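Local coordinates for protein giardin subunit alpha-1 (Giardia intestinalis, PDB 4EVF) that binds calcium and, in a calcium-dependent way, phospholipids such as phosphatidylserine, and takes part in the parasite's attachment to the intestinal mucosa, at residues D6-L11 and K40-S45. Residues are numbered along the deposited sequence; the frame is centred on the assembly and turned at random.
Sequences DIANEL and KAYVAS
Ala41 and Tyr42 pack on Ala8 where two helices of an annexin repeat, 4-16 and 32-46, come close together. Both helices lie in the first of the four predicted repeats, and annexin repeats are compact helical bundles. The contact is small and buried, and it sits far from the centre of the chain, about 28 Å between centres. The CA atoms nearest each other across the two segments are those of Ala8 and Tyr42, 5.0 Å apart. The side chain of Ala8 is a single methyl, which is consistent with so short a distance.

Ala41 comes first along 40-45. Its CB meets Ala8 CB at 4.2 Å, methyl against methyl. Val4, one turn before Ala8 on helix 4-16, also touches Ala41.

Tyr42 follows and makes the other close approaches to Ala8. Ala8 CB rests against its backbone, 3.8 Å from Tyr42 CA. The same methyl lies 4.1 Å from Tyr42 CB, so it touches the root of the side chain as well as the main chain. With CG anti to the backbone N (chi1 -173°), the ring runs alongside helix 4-16, past Ala8 and on to Lys12 and Ile15. Tyr42 OH is hydrogen-bonded to Asp53 OD2 of helix 50-57, which should limit movement of the ring.

Within the pair of segments, the ring turns an edge, not a face, to the main chain of the first helix. Ala8 O lies near the ring plane, 3.7 Å from Tyr42 CD1 and 3.9 Å from Tyr42 CE1.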
ATOM      1  N   ASP A   6       4.791 -24.278 -17.049  1.00 26.49           N
ATOM      2  CA  ASP A   6       4.937 -25.233 -15.961  1.00 27.54           C
ATOM      3  C   ASP A   6       4.438 -24.677 -14.622  1.00 26.79           C
ATOM      4  O   ASP A   6       3.801 -25.399 -13.859  1.00 24.11           O
ATOM      5  CB  ASP A   6       6.375 -25.729 -15.854  1.00 28.45           C
ATOM      6  CG  ASP A   6       6.742 -26.682 -16.974  1.00 33.70           C
ATOM      7  OD1 ASP A   6       5.900 -27.533 -17.338  1.00 34.54           O
ATOM      8  OD2 ASP A   6       7.868 -26.580 -17.495  1.00 31.85           O
ATOM      9  N   ILE A   7       4.724 -23.403 -14.352  1.00 23.62           N
ATOM     10  CA  ILE A   7       4.137 -22.719 -13.197  1.00 22.89           C
ATOM     11  C   ILE A   7       2.618 -22.696 -13.299  1.00 24.34           C
ATOM     12  O   ILE A   7       1.913 -22.869 -12.300  1.00 23.02           O
ATOM     13  CB  ILE A   7       4.619 -21.265 -13.087  1.00 21.52           C
ATOM     14  CG1 ILE A   7       6.144 -21.198 -13.157  1.00 22.47           C
ATOM     15  CG2 ILE A   7       4.084 -20.602 -11.805  1.00 22.12           C
ATOM     16  CD1 ILE A   7       6.662 -19.797 -13.376  1.00 22.14           C
ATOM     17  N   ALA A   8       2.103 -22.451 -14.501  1.00 23.66           N
ATOM     18  CA  ALA A   8       0.656 -22.450 -14.684  1.00 24.37           C
ATOM     19  C   ALA A   8       0.090 -23.822 -14.325  1.00 24.04           C
ATOM     20  O   ALA A   8      -1.006 -23.923 -13.766  1.00 23.70           O
ATOM     21  CB  ALA A   8       0.282 -22.055 -16.112  1.00 24.00           C
ATOM     22  N   ASN A   9       0.838 -24.878 -14.640  1.00 23.38           N
ATOM     23  CA  ASN A   9       0.418 -26.233 -14.266  1.00 26.52           C
ATOM     24  C   ASN A   9       0.433 -26.450 -12.751  1.00 27.51           C
ATOM     25  O   ASN A   9      -0.499 -27.043 -12.193  1.00 27.85           O
ATOM     26  CB  ASN A   9       1.261 -27.311 -14.958  1.00 27.34           C
ATOM     27  CG  ASN A   9       0.757 -28.723 -14.656  1.00 34.98           C
ATOM     28  OD1 ASN A   9       1.305 -29.427 -13.802  1.00 38.82           O
ATOM     29  ND2 ASN A   9      -0.313 -29.127 -15.336  1.00 37.55           N
ATOM     30  N   GLU A  10       1.490 -25.986 -12.088  1.00 26.25           N
ATOM     31  CA  GLU A  10       1.529 -26.027 -10.622  1.00 27.66           C
ATOM     32  C   GLU A  10       0.266 -25.407 -10.054  1.00 27.92           C
ATOM     33  O   GLU A  10      -0.407 -25.982  -9.188  1.00 26.19           O
ATOM     34  CB  GLU A  10       2.724 -25.250 -10.081  1.00 28.78           C
ATOM     35  CG  GLU A  10       4.082 -25.841 -10.403  1.00 32.87           C
ATOM     36  CD  GLU A  10       5.205 -25.045  -9.768  1.00 38.02           C
ATOM     37  OE1 GLU A  10       5.291 -25.018  -8.513  1.00 43.01           O
ATOM     38  OE2 GLU A  10       5.989 -24.428 -10.521  1.00 38.41           O
ATOM     39  N   LEU A  11      -0.050 -24.216 -10.540  1.00 24.87           N
ATOM     40  CA  LEU A  11      -1.246 -23.513 -10.091  1.00 25.08           C
ATOM     41  C   LEU A  11      -2.530 -24.295 -10.348  1.00 25.33           C
ATOM     42  O   LEU A  11      -3.421 -24.327  -9.502  1.00 25.18           O
ATOM     43  CB  LEU A  11      -1.321 -22.118 -10.718  1.00 23.50           C
ATOM     44  CG  LEU A  11      -0.403 -21.113 -10.023  1.00 24.04           C
ATOM     45  CD1 LEU A  11      -0.132 -19.893 -10.910  1.00 19.52           C
ATOM     46  CD2 LEU A  11      -0.995 -20.706  -8.673  1.00 18.15           C
ATOM     47  N   LYS A  40      -1.175 -15.254 -18.065  1.00 17.77           N
ATOM     48  CA  LYS A  40      -1.316 -15.390 -19.517  1.00 20.44           C
ATOM     49  C   LYS A  40      -1.144 -16.834 -19.951  1.00 18.13           C
ATOM     50  O   LYS A  40      -1.921 -17.328 -20.758  1.00 23.56           O
ATOM     51  CB  LYS A  40      -0.337 -14.495 -20.285  1.00 18.27           C
ATOM     52  CG  LYS A  40      -0.784 -13.039 -20.392  1.00 21.11           C
ATOM     53  CD  LYS A  40       0.051 -12.280 -21.408  1.00 23.29           C
ATOM     54  CE  LYS A  40      -0.196 -12.806 -22.817  1.00 23.88           C
ATOM     55  NZ  LYS A  40      -1.280 -12.091 -23.536  1.00 22.64           N
ATOM     56  N   ALA A  41      -0.131 -17.510 -19.417  1.00 17.97           N
ATOM     57  CA  ALA A  41       0.123 -18.900 -19.786  1.00 19.62           C
ATOM     58  C   ALA A  41      -1.069 -19.733 -19.345  1.00 20.28           C
ATOM     59  O   ALA A  41      -1.522 -20.639 -20.037  1.00 21.68           O
ATOM     60  CB  ALA A  41       1.393 -19.395 -19.140  1.00 20.97           C
ATOM     61  N   TYR A  42      -1.602 -19.387 -18.187  1.00 21.47           N
ATOM     62  CA  TYR A  42      -2.699 -20.145 -17.624  1.00 19.22           C
ATOM     63  C   TYR A  42      -3.937 -20.124 -18.514  1.00 18.82           C
ATOM     64  O   TYR A  42      -4.554 -21.167 -18.758  1.00 20.96           O
ATOM     65  CB  TYR A  42      -3.030 -19.621 -16.230  1.00 18.05           C
ATOM     66  CG  TYR A  42      -4.043 -20.479 -15.518  1.00 21.18           C
ATOM     67  CD1 TYR A  42      -3.640 -21.496 -14.658  1.00 23.54           C
ATOM     68  CD2 TYR A  42      -5.401 -20.286 -15.718  1.00 22.57           C
ATOM     69  CE1 TYR A  42      -4.578 -22.294 -14.001  1.00 23.49           C
ATOM     70  CE2 TYR A  42      -6.340 -21.071 -15.064  1.00 25.15           C
ATOM     71  CZ  TYR A  42      -5.922 -22.069 -14.213  1.00 22.91           C
ATOM     72  OH  TYR A  42      -6.866 -22.843 -13.573  1.00 28.17           O
ATOM     73  N   VAL A  43      -4.316 -18.946 -19.001  1.00 19.58           N
ATOM     74  CA  VAL A  43      -5.551 -18.852 -19.769  1.00 25.34           C
ATOM     75  C   VAL A  43      -5.373 -19.515 -21.141  1.00 24.22           C
ATOM     76  O   VAL A  43      -6.286 -20.167 -21.635  1.00 24.53           O
ATOM     77  CB  VAL A  43      -6.081 -17.401 -19.901  1.00 25.83           C
ATOM     78  CG1 VAL A  43      -5.194 -16.580 -20.820  1.00 23.95           C
ATOM     79  CG2 VAL A  43      -7.502 -17.418 -20.424  1.00 29.12           C
ATOM     80  N   ALA A  44      -4.192 -19.355 -21.733  1.00 22.84           N
ATOM     81  CA  ALA A  44      -3.859 -20.038 -22.983  1.00 23.44           C
ATOM     82  C   ALA A  44      -3.966 -21.560 -22.819  1.00 27.25           C
ATOM     83  O   ALA A  44      -4.570 -22.251 -23.647  1.00 24.87           O
ATOM     84  CB  ALA A  44      -2.454 -19.643 -23.448  1.00 23.39           C
ATOM     85  N   SER A  45      -3.393 -22.070 -21.731  1.00 28.22           N
ATOM     86  CA  SER A  45      -3.345 -23.508 -21.481  1.00 28.32           C
ATOM     87  C   SER A  45      -4.690 -24.137 -21.182  1.00 27.76           C
ATOM     88  O   SER A  45      -4.981 -25.227 -21.663  1.00 27.79           O
ATOM     89  CB  SER A  45      -2.401 -23.823 -20.322  1.00 27.21           C
ATOM     90  OG  SER A  45      -1.078 -23.490 -20.667  1.00 25.98           O
TER